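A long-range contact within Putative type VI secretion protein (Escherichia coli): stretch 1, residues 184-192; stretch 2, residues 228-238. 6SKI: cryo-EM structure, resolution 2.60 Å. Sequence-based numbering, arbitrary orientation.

Stretch 1 184-192: FCIAKIQFD
Stretch 2 (228-238) DFYDGKPSGEV

Backbone hydrogen bonds carry this contact. Asp231 N donates to Ile186 O at 2.8 Å, and Glu237 N donates to Ile189 O at 2.9 Å. Phe191 N reaches Glu237 O at 2.7 Å, but the bond is bent to 121° at the hydrogen and is weak. One side-chain salt bridge joins the stretches, pairing a positive amine with a negative carboxylate: Lys188 NZ lies 3.4 Å from Glu237 OE1. Lys188 is extended, t at all four chi angles. Its CA-to-CB bond points away from stretch 2, but its end comes nearer. Glu237 is t at chi1 and chi2. Lys233 NZ makes a longer salt bridge, 3.7 Å, to the same Glu237 OE1.

Stretch 1 is a strand throughout. Stretch 2 is loop until Glu237 and Val238, which pair parallel with Gln190 and Phe191. Their CA-CA distances are 4.8 Å (Gln190-Glu237) and 4.4 Å (Phe191-Val238). Gln190 and Glu237 share one sheet face; Phe191 and Val238 share the other. Earlier, the CA atoms of Ala187 and Asp231 lie 4.4 Å apart.

Between these points stretch 2 makes a type I turn from Lys233 to Gly236, closed by Gly236 N to Lys233 O at 2.9 Å. Tyr230 (chi1 p) also braces the loop, its OH donating to Pro234 O at 2.8 Å. Gly236 has phi/psi 95/-175, which calls for glycine. An ideal CB there would lie 2.6 Å from Phe191 CE2, a clash.

Several apolar side chains also meet in van der Waals contact. Phe191 (chi1 m) puts CB 4.1 Å from Val238 CG2, while Ser235 O approaches its ring edge, 3.4 Å from Phe191 CE2. Ile186 and Ile189 both meet Tyr230: Ile189 (m, m) sets CG1 4.2 Å from Tyr230 CD2, and Ile186 CB is 4.1 Å from Tyr230 CB. Cys185 (chi1 t) places SG 3.3 Å from Phe229 CD1, oblique to the ring; Phe229 is t at chi1.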

ATOM      1  N   PHE A 184       1.460  -2.933  34.815  1.00 57.90           N
ATOM      2  CA  PHE A 184       0.902  -4.004  34.011  1.00 57.90           C
ATOM      3  C   PHE A 184       2.020  -4.709  33.263  1.00 57.90           C
ATOM      4  O   PHE A 184       3.116  -4.173  33.085  1.00 57.90           O
ATOM      5  CB  PHE A 184      -0.134  -3.470  33.018  1.00 57.90           C
ATOM      6  CG  PHE A 184       0.392  -2.381  32.127  1.00 57.90           C
ATOM      7  CD1 PHE A 184       0.291  -1.057  32.501  1.00 57.90           C
ATOM      8  CD2 PHE A 184       0.982  -2.683  30.912  1.00 57.90           C
ATOM      9  CE1 PHE A 184       0.775  -0.060  31.689  1.00 57.90           C
ATOM     10  CE2 PHE A 184       1.465  -1.687  30.096  1.00 57.90           C
ATOM     11  CZ  PHE A 184       1.361  -0.374  30.485  1.00 57.90           C
ATOM     12  N   CYS A 185       1.725  -5.925  32.827  1.00 57.33           N
ATOM     13  CA  CYS A 185       2.549  -6.664  31.891  1.00 57.33           C
ATOM     14  C   CYS A 185       1.773  -6.843  30.595  1.00 57.33           C
ATOM     15  O   CYS A 185       0.559  -7.079  30.615  1.00 57.33           O
ATOM     16  CB  CYS A 185       2.939  -8.026  32.463  1.00 57.33           C
ATOM     17  SG  CYS A 185       3.968  -9.013  31.373  1.00 57.33           S
ATOM     18  N   ILE A 186       2.469  -6.722  29.471  1.00 53.09           N
ATOM     19  CA  ILE A 186       1.851  -6.965  28.174  1.00 53.09           C
ATOM     20  C   ILE A 186       1.749  -8.473  27.993  1.00 53.09           C
ATOM     21  O   ILE A 186       2.751  -9.153  27.764  1.00 53.09           O
ATOM     22  CB  ILE A 186       2.644  -6.310  27.039  1.00 53.09           C
ATOM     23  CG1 ILE A 186       2.681  -4.798  27.246  1.00 53.09           C
ATOM     24  CG2 ILE A 186       2.023  -6.643  25.699  1.00 53.09           C
ATOM     25  CD1 ILE A 186       3.596  -4.072  26.307  1.00 53.09           C
ATOM     26  N   ALA A 187       0.534  -8.998  28.098  1.00 52.43           N
ATOM     27  CA  ALA A 187       0.309 -10.432  28.068  1.00 52.43           C
ATOM     28  C   ALA A 187       0.224 -10.985  26.660  1.00 52.43           C
ATOM     29  O   ALA A 187       0.272 -12.206  26.483  1.00 52.43           O
ATOM     30  CB  ALA A 187      -0.977 -10.777  28.821  1.00 52.43           C
ATOM     31  N   LYS A 188       0.091 -10.118  25.662  1.00 48.71           N
ATOM     32  CA  LYS A 188      -0.011 -10.547  24.279  1.00 48.71           C
ATOM     33  C   LYS A 188       0.303  -9.360  23.386  1.00 48.71           C
ATOM     34  O   LYS A 188      -0.082  -8.231  23.691  1.00 48.71           O
ATOM     35  CB  LYS A 188      -1.407 -11.091  23.969  1.00 48.71           C
ATOM     36  CG  LYS A 188      -1.470 -11.997  22.763  1.00 48.71           C
ATOM     37  CD  LYS A 188      -2.875 -12.520  22.564  1.00 48.71           C
ATOM     38  CE  LYS A 188      -3.046 -13.128  21.188  1.00 48.71           C
ATOM     39  NZ  LYS A 188      -4.221 -14.037  21.136  1.00 48.71           N
ATOM     40  N   ILE A 189       1.008  -9.622  22.295  1.00 46.00           N
ATOM     41  CA  ILE A 189       1.263  -8.630  21.260  1.00 46.00           C
ATOM     42  C   ILE A 189       0.497  -9.075  20.026  1.00 46.00           C
ATOM     43  O   ILE A 189       0.815 -10.107  19.424  1.00 46.00           O
ATOM     44  CB  ILE A 189       2.758  -8.474  20.961  1.00 46.00           C
ATOM     45  CG1 ILE A 189       3.482  -7.852  22.155  1.00 46.00           C
ATOM     46  CG2 ILE A 189       2.962  -7.645  19.706  1.00 46.00           C
ATOM     47  CD1 ILE A 189       3.412  -6.351  22.201  1.00 46.00           C
ATOM     48  N   GLN A 190      -0.525  -8.316  19.663  1.00 45.03           N
ATOM     49  CA  GLN A 190      -1.311  -8.574  18.470  1.00 45.03           C
ATOM     50  C   GLN A 190      -0.968  -7.554  17.393  1.00 45.03           C
ATOM     51  O   GLN A 190      -0.397  -6.497  17.666  1.00 45.03           O
ATOM     52  CB  GLN A 190      -2.804  -8.523  18.785  1.00 45.03           C
ATOM     53  CG  GLN A 190      -3.412  -9.845  19.174  1.00 45.03           C
ATOM     54  CD  GLN A 190      -4.820  -9.689  19.687  1.00 45.03           C
ATOM     55  OE1 GLN A 190      -5.247  -8.587  20.024  1.00 45.03           O
ATOM     56  NE2 GLN A 190      -5.554 -10.790  19.752  1.00 45.03           N
ATOM     57  N   PHE A 191      -1.320  -7.886  16.154  1.00 43.77           N
ATOM     58  CA  PHE A 191      -1.100  -7.003  15.018  1.00 43.77           C
ATOM     59  C   PHE A 191      -2.377  -6.894  14.203  1.00 43.77           C
ATOM     60  O   PHE A 191      -3.024  -7.905  13.921  1.00 43.77           O
ATOM     61  CB  PHE A 191       0.036  -7.510  14.127  1.00 43.77           C
ATOM     62  CG  PHE A 191       1.395  -7.397  14.748  1.00 43.77           C
ATOM     63  CD1 PHE A 191       1.984  -6.162  14.928  1.00 43.77           C
ATOM     64  CD2 PHE A 191       2.091  -8.526  15.129  1.00 43.77           C
ATOM     65  CE1 PHE A 191       3.232  -6.056  15.490  1.00 43.77           C
ATOM     66  CE2 PHE A 191       3.340  -8.422  15.692  1.00 43.77           C
ATOM     67  CZ  PHE A 191       3.910  -7.184  15.872  1.00 43.77           C
ATOM     68  N   ASP A 192      -2.737  -5.669  13.831  1.00 43.21           N
ATOM     69  CA  ASP A 192      -3.764  -5.406  12.826  1.00 43.21           C
ATOM     70  C   ASP A 192      -3.050  -4.797  11.629  1.00 43.21           C
ATOM     71  O   ASP A 192      -2.685  -3.620  11.648  1.00 43.21           O
ATOM     72  CB  ASP A 192      -4.850  -4.477  13.347  1.00 43.21           C
ATOM     73  CG  ASP A 192      -5.670  -5.101  14.439  1.00 43.21           C
ATOM     74  OD1 ASP A 192      -6.071  -6.270  14.278  1.00 43.21           O
ATOM     75  OD2 ASP A 192      -5.934  -4.418  15.447  1.00 43.21           O
ATOM     76  N   ASP A 228      11.486  -5.188  28.575  1.00 58.73           N
ATOM     77  CA  ASP A 228      10.373  -5.573  29.430  1.00 58.73           C
ATOM     78  C   ASP A 228       9.803  -6.919  29.003  1.00 58.73           C
ATOM     79  O   ASP A 228       9.797  -7.273  27.822  1.00 58.73           O
ATOM     80  CB  ASP A 228       9.276  -4.513  29.392  1.00 58.73           C
ATOM     81  CG  ASP A 228       9.685  -3.229  30.074  1.00 58.73           C
ATOM     82  OD1 ASP A 228      10.829  -3.158  30.565  1.00 58.73           O
ATOM     83  OD2 ASP A 228       8.864  -2.290  30.117  1.00 58.73           O
ATOM     84  N   PHE A 229       9.322  -7.672  29.985  1.00 53.50           N
ATOM     85  CA  PHE A 229       8.725  -8.968  29.705  1.00 53.50           C
ATOM     86  C   PHE A 229       7.371  -8.797  29.031  1.00 53.50           C
ATOM     87  O   PHE A 229       6.532  -8.010  29.477  1.00 53.50           O
ATOM     88  CB  PHE A 229       8.564  -9.761  30.998  1.00 53.50           C
ATOM     89  CG  PHE A 229       7.761 -11.014  30.840  1.00 53.50           C
ATOM     90  CD1 PHE A 229       6.541 -11.150  31.468  1.00 53.50           C
ATOM     91  CD2 PHE A 229       8.232 -12.062  30.075  1.00 53.50           C
ATOM     92  CE1 PHE A 229       5.799 -12.295  31.323  1.00 53.50           C
ATOM     93  CE2 PHE A 229       7.493 -13.213  29.930  1.00 53.50           C
ATOM     94  CZ  PHE A 229       6.275 -13.329  30.554  1.00 53.50           C
ATOM     95  N   TYR A 230       7.160  -9.536  27.946  1.00 50.63           N
ATOM     96  CA  TYR A 230       5.847  -9.631  27.327  1.00 50.63           C
ATOM     97  C   TYR A 230       5.534 -11.097  27.086  1.00 50.63           C
ATOM     98  O   TYR A 230       6.386 -11.846  26.599  1.00 50.63           O
ATOM     99  CB  TYR A 230       5.763  -8.837  26.017  1.00 50.63           C
ATOM    100  CG  TYR A 230       6.767  -9.210  24.952  1.00 50.63           C
ATOM    101  CD1 TYR A 230       8.012  -8.610  24.904  1.00 50.63           C
ATOM    102  CD2 TYR A 230       6.448 -10.132  23.967  1.00 50.63           C
ATOM    103  CE1 TYR A 230       8.920  -8.936  23.926  1.00 50.63           C
ATOM    104  CE2 TYR A 230       7.349 -10.462  22.987  1.00 50.63           C
ATOM    105  CZ  TYR A 230       8.582  -9.861  22.969  1.00 50.63           C
ATOM    106  OH  TYR A 230       9.485 -10.192  21.989  1.00 50.63           O
ATOM    107  N   ASP A 231       4.322 -11.505  27.440  1.00 53.37           N
ATOM    108  CA  ASP A 231       3.911 -12.887  27.283  1.00 53.37           C
ATOM    109  C   ASP A 231       3.451 -13.133  25.847  1.00 53.37           C
ATOM    110  O   ASP A 231       3.434 -12.231  25.007  1.00 53.37           O
ATOM    111  CB  ASP A 231       2.814 -13.223  28.288  1.00 53.37           C
ATOM    112  CG  ASP A 231       2.824 -14.676  28.695  1.00 53.37           C
ATOM    113  OD1 ASP A 231       3.890 -15.313  28.595  1.00 53.37           O
ATOM    114  OD2 ASP A 231       1.766 -15.182  29.119  1.00 53.37           O
ATOM    115  N   GLY A 232       3.082 -14.373  25.556  1.00 51.45           N
ATOM    116  CA  GLY A 232       2.625 -14.715  24.228  1.00 51.45           C
ATOM    117  C   GLY A 232       3.767 -15.070  23.303  1.00 51.45           C
ATOM    118  O   GLY A 232       4.932 -15.174  23.695  1.00 51.45           O
ATOM    119  N   LYS A 233       3.412 -15.273  22.041  1.00 49.47           N
ATOM    120  CA  LYS A 233       4.410 -15.547  21.020  1.00 49.47           C
ATOM    121  C   LYS A 233       5.403 -14.393  20.951  1.00 49.47           C
ATOM    122  O   LYS A 233       4.989 -13.230  20.865  1.00 49.47           O
ATOM    123  CB  LYS A 233       3.741 -15.753  19.664  1.00 49.47           C
ATOM    124  CG  LYS A 233       2.860 -16.985  19.597  1.00 49.47           C
ATOM    125  CD  LYS A 233       1.952 -16.944  18.388  1.00 49.47           C
ATOM    126  CE  LYS A 233       0.982 -18.111  18.389  1.00 49.47           C
ATOM    127  NZ  LYS A 233       0.106 -18.107  19.591  1.00 49.47           N
ATOM    128  N   PRO A 234       6.710 -14.665  20.985  1.00 48.11           N
ATOM    129  CA  PRO A 234       7.688 -13.568  21.055  1.00 48.11           C
ATOM    130  C   PRO A 234       7.649 -12.628  19.867  1.00 48.11           C
ATOM    131  O   PRO A 234       8.044 -11.465  20.002  1.00 48.11           O
ATOM    132  CB  PRO A 234       9.022 -14.318  21.147  1.00 48.11           C
ATOM    133  CG  PRO A 234       8.739 -15.610  20.454  1.00 48.11           C
ATOM    134  CD  PRO A 234       7.382 -15.972  20.967  1.00 48.11           C
ATOM    135  N   SER A 235       7.188 -13.089  18.707  1.00 49.51           N
ATOM    136  CA  SER A 235       7.054 -12.240  17.534  1.00 49.51           C
ATOM    137  C   SER A 235       5.631 -11.753  17.327  1.00 49.51           C
ATOM    138  O   SER A 235       5.370 -11.039  16.355  1.00 49.51           O
ATOM    139  CB  SER A 235       7.532 -12.982  16.282  1.00 49.51           C
ATOM    140  OG  SER A 235       8.943 -13.078  16.255  1.00 49.51           O
ATOM    141  N   GLY A 236       4.707 -12.128  18.196  1.00 47.74           N
ATOM    142  CA  GLY A 236       3.357 -11.615  18.142  1.00 47.74           C
ATOM    143  C   GLY A 236       2.415 -12.518  17.379  1.00 47.74           C
ATOM    144  O   GLY A 236       2.751 -13.624  16.950  1.00 47.74           O
ATOM    145  N   GLU A 237       1.196 -12.014  17.217  1.00 48.32           N
ATOM    146  CA  GLU A 237       0.148 -12.686  16.468  1.00 48.32           C
ATOM    147  C   GLU A 237      -0.611 -11.633  15.676  1.00 48.32           C
ATOM    148  O   GLU A 237      -0.672 -10.471  16.075  1.00 48.32           O
ATOM    149  CB  GLU A 237      -0.781 -13.460  17.413  1.00 48.32           C
ATOM    150  CG  GLU A 237      -2.000 -14.078  16.768  1.00 48.32           C
ATOM    151  CD  GLU A 237      -2.675 -15.089  17.666  1.00 48.32           C
ATOM    152  OE1 GLU A 237      -2.177 -15.311  18.788  1.00 48.32           O
ATOM    153  OE2 GLU A 237      -3.705 -15.661  17.252  1.00 48.32           O
ATOM    154  N   VAL A 238      -1.174 -12.032  14.541  1.00 44.83           N
ATOM    155  CA  VAL A 238      -1.949 -11.128  13.699  1.00 44.83           C
ATOM    156  C   VAL A 238      -3.426 -11.383  13.958  1.00 44.83           C
ATOM    157  O   VAL A 238      -3.900 -12.516  13.828  1.00 44.83           O
ATOM    158  CB  VAL A 238      -1.611 -11.303  12.211  1.00 44.83           C
ATOM    159  CG1 VAL A 238      -2.472 -10.383  11.371  1.00 44.83           C
ATOM    160  CG2 VAL A 238      -0.152 -11.011  11.965  1.00 44.83           C
TER